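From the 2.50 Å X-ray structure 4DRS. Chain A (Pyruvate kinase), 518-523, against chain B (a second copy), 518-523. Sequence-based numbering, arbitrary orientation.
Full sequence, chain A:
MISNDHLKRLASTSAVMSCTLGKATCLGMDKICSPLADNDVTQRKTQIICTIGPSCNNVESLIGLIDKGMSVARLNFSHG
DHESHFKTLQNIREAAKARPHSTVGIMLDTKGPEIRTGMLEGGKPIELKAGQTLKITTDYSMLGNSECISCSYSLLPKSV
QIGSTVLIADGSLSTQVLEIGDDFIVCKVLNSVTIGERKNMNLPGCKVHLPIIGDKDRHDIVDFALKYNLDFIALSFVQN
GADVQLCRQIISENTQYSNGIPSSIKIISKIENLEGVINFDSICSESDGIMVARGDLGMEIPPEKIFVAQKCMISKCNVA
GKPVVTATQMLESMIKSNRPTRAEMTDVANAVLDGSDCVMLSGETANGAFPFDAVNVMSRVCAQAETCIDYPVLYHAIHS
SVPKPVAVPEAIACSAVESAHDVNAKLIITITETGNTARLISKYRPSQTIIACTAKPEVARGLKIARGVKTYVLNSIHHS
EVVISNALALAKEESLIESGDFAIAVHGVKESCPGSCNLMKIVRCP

Chain A 518-523: NLMKIV
Chain B, residues 518-523: NLMKIV

Two copies of the same strand, residues 519-523 of pyruvate kinase chains A and B, pair edge to edge as an antiparallel β-ladder centred on Met520, so that one sheet runs across the boundary between subunits. The strand axes approach to 4.7 Å, and their N-to-C directions differ by 172°. Register is symmetric: A:Met520 faces B:Met520 with CA atoms 5.1 Å apart, while A:Leu519 faces B:Lys521 and A:Lys521 faces B:Leu519, with CA-CA distances near 4.4 Å. This alternation of wide and narrow spacing marks the Met520 pair as hydrogen-bonded and the two flanking pairs as non-hydrogen-bonded.

The backbone is extended, with phi/psi of -130/143, -137/134, -138/160, -113/119 and -113/162 for A:Leu519 to A:Val523; chain B stays within about 6° of these values. At the centre, A:Met520 N donates to B:Met520 O at 2.7 Å, and B:Met520 N returns the bond to A:Met520 O at 2.7 Å. The closed ring brings A:Met520 O and B:Met520 O to 3.2 Å, but both are acceptors and do not bond. One step outward, A:Ile522 N donates to B:Asn518 O at 3.2 Å; its counterpart, from B:Ile522 N to A:Asn518 O, is weak at 3.3 Å. The same carbonyls also receive CA-H...O contacts, from A:Lys521 CA to B:Asn518 O at 3.4 Å and from B:Lys521 CA to A:Asn518 O at 3.3 Å. Further CA-H...O contacts join B:Leu519 CA to A:Met520 O at 3.5 Å and A:Leu519 CA to B:Met520 O at 3.6 Å.

Side chains of Leu519 and Lys521 from both chains share one face of the sheet. Both leucines are t,t; A:Leu519 CD2 meets B:Leu519 CG at 4.4 Å, a loose apolar contact across the middle of this face. The lysine aliphatic chains lie against the leucines, with A:Lys521 CE to B:Leu519 CD1 and A:Leu519 CD1 to B:Lys521 CE both at 4.0 Å. The lysines begin alike as p,t,p but finish differently: chi4 is p in A:Lys521, whose end leads away from the chain B stretch, and t in B:Lys521.

The Met520 side chains occupy the other face and are buried, with chi1 t, chi2 between wells (-144° in A, -139° in B) and chi3 p. Both Ile522 side chains are m,t; the CA-to-CB bonds of Ile522 and Asn518 run sideways to the other strand, and Asn518 has chi1 p. Val523, chi1 m, lies beyond the contact. Together the stretches bury 450 Å².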

# COMPACT_ATOMS: atom_id res chain seq x y z
N ASN A 518 21.28 1.26 23.23
CA ASN A 518 21.92 2.05 22.14
C ASN A 518 22.67 1.20 21.11
O ASN A 518 23.18 1.72 20.12
CB ASN A 518 22.86 3.12 22.72
CG ASN A 518 24.10 2.52 23.36
OD1 ASN A 518 24.04 1.49 24.04
ND2 ASN A 518 25.24 3.16 23.14
N LEU A 519 22.70 -0.11 21.35
CA LEU A 519 23.46 -1.05 20.52
C LEU A 519 22.62 -2.25 20.09
O LEU A 519 21.82 -2.77 20.87
CB LEU A 519 24.70 -1.52 21.29
CG LEU A 519 25.78 -2.36 20.61
CD1 LEU A 519 27.12 -2.11 21.30
CD2 LEU A 519 25.44 -3.84 20.62
N MET A 520 22.83 -2.70 18.86
CA MET A 520 22.14 -3.88 18.33
C MET A 520 23.12 -4.76 17.56
O MET A 520 23.91 -4.27 16.76
CB MET A 520 21.00 -3.44 17.41
CG MET A 520 20.01 -4.54 17.07
SD MET A 520 19.39 -4.43 15.38
CE MET A 520 20.68 -5.30 14.50
N LYS A 521 23.07 -6.07 17.81
CA LYS A 521 23.82 -7.03 17.00
C LYS A 521 23.02 -8.28 16.68
O LYS A 521 22.02 -8.58 17.35
CB LYS A 521 25.18 -7.39 17.65
CG LYS A 521 25.11 -8.03 19.03
CD LYS A 521 26.40 -8.76 19.37
CE LYS A 521 27.53 -7.81 19.78
NZ LYS A 521 27.29 -7.16 21.10
N ILE A 522 23.44 -9.00 15.65
CA ILE A 522 22.82 -10.27 15.30
C ILE A 522 23.81 -11.40 15.53
O ILE A 522 24.88 -11.43 14.93
CB ILE A 522 22.32 -10.29 13.84
CG1 ILE A 522 21.52 -9.02 13.53
CG2 ILE A 522 21.49 -11.54 13.58
CD1 ILE A 522 20.92 -8.97 12.14
N VAL A 523 23.45 -12.32 16.43
CA VAL A 523 24.31 -13.45 16.78
C VAL A 523 23.70 -14.77 16.33
O VAL A 523 22.49 -14.85 16.06
CB VAL A 523 24.61 -13.50 18.30
CG1 VAL A 523 25.49 -12.33 18.71
CG2 VAL A 523 23.32 -13.51 19.12
N ASN B 518 28.02 -6.92 11.37
CA ASN B 518 27.16 -7.68 12.33
C ASN B 518 26.61 -6.84 13.50
O ASN B 518 25.79 -7.33 14.28
CB ASN B 518 27.92 -8.89 12.88
CG ASN B 518 28.90 -8.51 13.98
OD1 ASN B 518 29.73 -7.62 13.81
ND2 ASN B 518 28.80 -9.20 15.12
N LEU B 519 27.06 -5.59 13.60
CA LEU B 519 26.74 -4.73 14.74
C LEU B 519 26.32 -3.31 14.32
O LEU B 519 26.86 -2.76 13.36
CB LEU B 519 27.94 -4.68 15.69
CG LEU B 519 27.93 -3.91 17.01
CD1 LEU B 519 28.95 -4.53 17.95
CD2 LEU B 519 28.22 -2.43 16.80
N MET B 520 25.38 -2.73 15.06
CA MET B 520 24.87 -1.39 14.78
C MET B 520 24.60 -0.60 16.06
O MET B 520 24.02 -1.12 17.01
CB MET B 520 23.59 -1.48 13.96
CG MET B 520 23.19 -0.18 13.29
SD MET B 520 21.42 0.12 13.38
CE MET B 520 21.30 0.92 14.97
N LYS B 521 25.01 0.67 16.07
CA LYS B 521 24.72 1.56 17.18
C LYS B 521 24.44 2.99 16.72
O LYS B 521 24.74 3.35 15.58
CB LYS B 521 25.84 1.53 18.23
CG LYS B 521 27.16 2.15 17.80
CD LYS B 521 28.19 2.10 18.92
CE LYS B 521 28.87 0.73 19.01
NZ LYS B 521 29.90 0.66 20.08
N ILE B 522 23.84 3.78 17.61
CA ILE B 522 23.56 5.18 17.34
C ILE B 522 24.35 6.05 18.31
O ILE B 522 24.23 5.90 19.52
CB ILE B 522 22.05 5.50 17.42
CG1 ILE B 522 21.24 4.52 16.56
CG2 ILE B 522 21.78 6.95 17.02
CD1 ILE B 522 19.74 4.70 16.61
N VAL B 523 25.17 6.94 17.76
CA VAL B 523 26.01 7.83 18.55
C VAL B 523 25.64 9.29 18.30
O VAL B 523 25.05 9.64 17.27
CB VAL B 523 27.52 7.62 18.27
CG1 VAL B 523 27.96 6.22 18.67
CG2 VAL B 523 27.85 7.90 16.81